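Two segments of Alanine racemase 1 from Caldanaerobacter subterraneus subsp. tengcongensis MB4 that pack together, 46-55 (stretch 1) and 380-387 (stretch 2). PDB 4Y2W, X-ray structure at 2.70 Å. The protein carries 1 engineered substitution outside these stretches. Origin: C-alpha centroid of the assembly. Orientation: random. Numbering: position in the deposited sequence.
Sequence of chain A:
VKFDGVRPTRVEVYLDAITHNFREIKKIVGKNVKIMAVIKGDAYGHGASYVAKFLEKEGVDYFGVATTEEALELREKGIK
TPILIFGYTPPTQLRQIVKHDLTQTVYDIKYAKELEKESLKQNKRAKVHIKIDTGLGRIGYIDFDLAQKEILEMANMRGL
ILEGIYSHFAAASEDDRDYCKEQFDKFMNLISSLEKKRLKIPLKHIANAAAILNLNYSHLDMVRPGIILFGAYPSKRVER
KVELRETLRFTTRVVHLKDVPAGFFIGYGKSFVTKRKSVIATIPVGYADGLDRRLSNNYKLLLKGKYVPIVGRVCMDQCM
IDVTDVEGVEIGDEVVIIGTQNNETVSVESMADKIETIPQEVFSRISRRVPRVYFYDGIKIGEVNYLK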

# COMPACT_ATOMS: atom_id res chain seq x y z
N HIS A 46 -6.58 1.56 9.16
CA HIS A 46 -7.88 2.14 9.54
C HIS A 46 -7.86 3.68 9.57
O HIS A 46 -8.92 4.31 9.62
CB HIS A 46 -8.33 1.62 10.90
CG HIS A 46 -8.69 0.16 10.91
ND1 HIS A 46 -7.77 -0.84 10.70
CD2 HIS A 46 -9.88 -0.46 11.13
CE1 HIS A 46 -8.37 -2.01 10.78
NE2 HIS A 46 -9.65 -1.81 11.04
N GLY A 47 -6.66 4.27 9.56
CA GLY A 47 -6.50 5.72 9.71
C GLY A 47 -6.22 6.09 11.15
O GLY A 47 -7.11 6.01 12.00
N ALA A 48 -4.99 6.50 11.43
CA ALA A 48 -4.55 6.79 12.80
C ALA A 48 -5.29 7.97 13.41
O ALA A 48 -5.72 7.91 14.56
CB ALA A 48 -3.05 7.04 12.83
N SER A 49 -5.44 9.05 12.64
CA SER A 49 -6.12 10.26 13.13
C SER A 49 -7.41 9.93 13.86
O SER A 49 -7.55 10.22 15.04
CB SER A 49 -6.41 11.22 11.98
OG SER A 49 -5.21 11.78 11.48
N TYR A 50 -8.35 9.31 13.15
CA TYR A 50 -9.67 9.02 13.71
C TYR A 50 -9.61 7.96 14.81
O TYR A 50 -10.26 8.10 15.85
CB TYR A 50 -10.66 8.63 12.61
CG TYR A 50 -11.40 9.81 12.01
CD1 TYR A 50 -10.86 10.52 10.93
CD2 TYR A 50 -12.62 10.23 12.53
CE1 TYR A 50 -11.53 11.61 10.39
CE2 TYR A 50 -13.30 11.31 11.99
CZ TYR A 50 -12.75 12.00 10.92
OH TYR A 50 -13.42 13.07 10.38
N VAL A 51 -8.83 6.90 14.59
CA VAL A 51 -8.70 5.83 15.58
C VAL A 51 -8.09 6.35 16.88
O VAL A 51 -8.56 6.01 17.97
CB VAL A 51 -7.86 4.66 15.02
CG1 VAL A 51 -7.48 3.67 16.12
CG2 VAL A 51 -8.61 3.94 13.91
N ALA A 52 -7.06 7.17 16.77
CA ALA A 52 -6.42 7.77 17.94
C ALA A 52 -7.38 8.72 18.65
O ALA A 52 -7.48 8.72 19.87
CB ALA A 52 -5.15 8.50 17.55
N LYS A 53 -8.09 9.53 17.86
CA LYS A 53 -9.07 10.48 18.40
C LYS A 53 -10.08 9.75 19.27
O LYS A 53 -10.34 10.17 20.40
CB LYS A 53 -9.78 11.22 17.26
CG LYS A 53 -10.69 12.37 17.71
CD LYS A 53 -11.91 12.52 16.80
CE LYS A 53 -12.89 13.57 17.30
NZ LYS A 53 -12.64 14.92 16.72
N PHE A 54 -10.63 8.65 18.76
CA PHE A 54 -11.71 7.94 19.46
C PHE A 54 -11.22 7.04 20.60
O PHE A 54 -11.97 6.82 21.56
CB PHE A 54 -12.58 7.16 18.46
CG PHE A 54 -13.71 7.98 17.91
CD1 PHE A 54 -13.46 9.00 16.99
CD2 PHE A 54 -15.01 7.78 18.34
CE1 PHE A 54 -14.50 9.77 16.49
CE2 PHE A 54 -16.05 8.55 17.84
CZ PHE A 54 -15.80 9.55 16.92
N LEU A 55 -9.99 6.55 20.52
CA LEU A 55 -9.40 5.81 21.64
C LEU A 55 -8.97 6.76 22.76
O LEU A 55 -8.99 6.39 23.94
CB LEU A 55 -8.21 4.95 21.17
CG LEU A 55 -8.57 3.74 20.30
CD1 LEU A 55 -7.30 3.08 19.79
CD2 LEU A 55 -9.43 2.74 21.05
N LYS A 380 -22.59 7.63 9.84
CA LYS A 380 -21.34 8.12 9.27
C LYS A 380 -21.01 9.49 9.85
O LYS A 380 -21.85 10.38 9.84
CB LYS A 380 -21.44 8.22 7.74
CG LYS A 380 -20.23 8.86 7.07
CD LYS A 380 -20.45 9.07 5.58
CE LYS A 380 -19.32 9.89 4.98
NZ LYS A 380 -19.50 10.13 3.52
N ILE A 381 -19.77 9.66 10.31
CA ILE A 381 -19.37 10.89 11.01
C ILE A 381 -18.13 11.59 10.42
O ILE A 381 -17.59 12.50 11.04
CB ILE A 381 -19.09 10.63 12.50
CG1 ILE A 381 -17.92 9.65 12.66
CG2 ILE A 381 -20.34 10.10 13.18
CD1 ILE A 381 -17.18 9.82 13.97
N GLY A 382 -17.69 11.17 9.24
CA GLY A 382 -16.51 11.75 8.63
C GLY A 382 -15.84 10.81 7.66
O GLY A 382 -16.18 9.62 7.59
N GLU A 383 -14.87 11.34 6.91
CA GLU A 383 -14.18 10.58 5.88
C GLU A 383 -12.80 11.17 5.60
O GLU A 383 -12.57 12.36 5.83
CB GLU A 383 -15.00 10.59 4.59
CG GLU A 383 -15.27 11.99 4.05
CD GLU A 383 -16.06 11.97 2.75
OE1 GLU A 383 -17.28 11.71 2.81
OE2 GLU A 383 -15.45 12.22 1.69
N VAL A 384 -11.90 10.33 5.11
CA VAL A 384 -10.63 10.82 4.58
C VAL A 384 -10.36 10.21 3.20
O VAL A 384 -10.40 8.99 3.02
CB VAL A 384 -9.43 10.58 5.53
CG1 VAL A 384 -9.62 11.33 6.83
CG2 VAL A 384 -9.21 9.10 5.80
N ASN A 385 -10.14 11.10 2.24
CA ASN A 385 -9.60 10.75 0.95
C ASN A 385 -8.15 11.25 0.94
O ASN A 385 -7.91 12.45 1.05
CB ASN A 385 -10.42 11.43 -0.15
CG ASN A 385 -10.04 10.96 -1.55
OD1 ASN A 385 -9.89 9.76 -1.80
ND2 ASN A 385 -9.90 11.91 -2.47
N TYR A 386 -7.20 10.33 0.84
CA TYR A 386 -5.78 10.70 0.91
C TYR A 386 -5.29 11.46 -0.33
O TYR A 386 -4.28 12.16 -0.27
CB TYR A 386 -4.90 9.47 1.17
CG TYR A 386 -5.01 8.93 2.58
CD1 TYR A 386 -4.83 9.76 3.68
CD2 TYR A 386 -5.29 7.58 2.81
CE1 TYR A 386 -4.93 9.27 4.98
CE2 TYR A 386 -5.39 7.08 4.10
CZ TYR A 386 -5.21 7.93 5.18
OH TYR A 386 -5.31 7.44 6.47
N LEU A 387 -6.01 11.33 -1.44
CA LEU A 387 -5.73 12.13 -2.63
C LEU A 387 -6.28 13.56 -2.43
O LEU A 387 -5.82 14.50 -3.07
CB LEU A 387 -6.31 11.48 -3.89
CG LEU A 387 -5.51 10.29 -4.46
CD1 LEU A 387 -5.35 9.15 -3.47
CD2 LEU A 387 -6.16 9.78 -5.74

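Helix 48-55 packs across strand 380-384, far away in sequence, at 148° between their N-to-C directions and with 10.2 Å between their axes at closest approach. No hydrogen bond or salt bridge links the two stretches; what holds them is a small, mostly apolar contact, 251 Å² counted over both sides, in which aromatic side chains of the helix span the gap to the strand. His46 points away from stretch 2, and its imidazole is hydrogen-bonded elsewhere. Gly47, at the N-cap position, has its CA 3.9 Å from Tyr386 OH, the nearest approach of this pair. Its phi/psi of 95/109 would jam a CB against the carbonyl oxygen of His46, so glycine suits the turn; a CB would also point toward stretch 2, into the space beside Tyr386 OH. The CB of Tyr386 leaves its CA sideways, yet the long ring carries the hydroxyl up to Gly47, and that hydroxyl is hydrogen-bonded elsewhere in the structure. The carbonyl of Gly47 opens the helical ladder by accepting from Val51 N (N to O, 3.2 Å). Ala48 is buried but makes no contact with the strand, and Ser49, though directed toward it, stays out of contact.

Tyr50 is the centre of the interface, with 73 Å² covered by stretch 2. Its CB points toward the strand, and chi1 of -89° (m) and chi2 of 88° set the ring so that Tyr50 CE1 lies 4.0 Å from Val384 CG1, an apolar contact made obliquely to the ring. Farther out, Tyr50 OH comes within 3.8 Å of Gly382 CA. Here the absence of a side chain is essential to the fit: an ideal CB on Gly382 would lie 2.4 Å from Tyr50 OH, a clash, and the backbone angles of 155/170 would in any case press it against the carbonyl oxygen of Ile381. Val384, with its CB toward the helix, supplies a compact branched surface for the tyrosine. Glu383, between Gly382 and Val384, points away and forms a salt bridge within its own stretch, from Glu383 OE1 to Lys380 NZ at 2.8 Å.

Val51, Ala52 and Lys53 do not touch the strand. One helical turn after Tyr50, Phe54 again points toward it, with Phe54 N donating to Tyr50 O at 3.0 Å. Phe54 CZ reaches Ile381 CD1 at 3.3 Å, a tight, oblique apolar contact. Ile381, with chi1 p and chi2 t, extends its methyl to this ring; although exposed overall, it has 55 Å² covered by the helix.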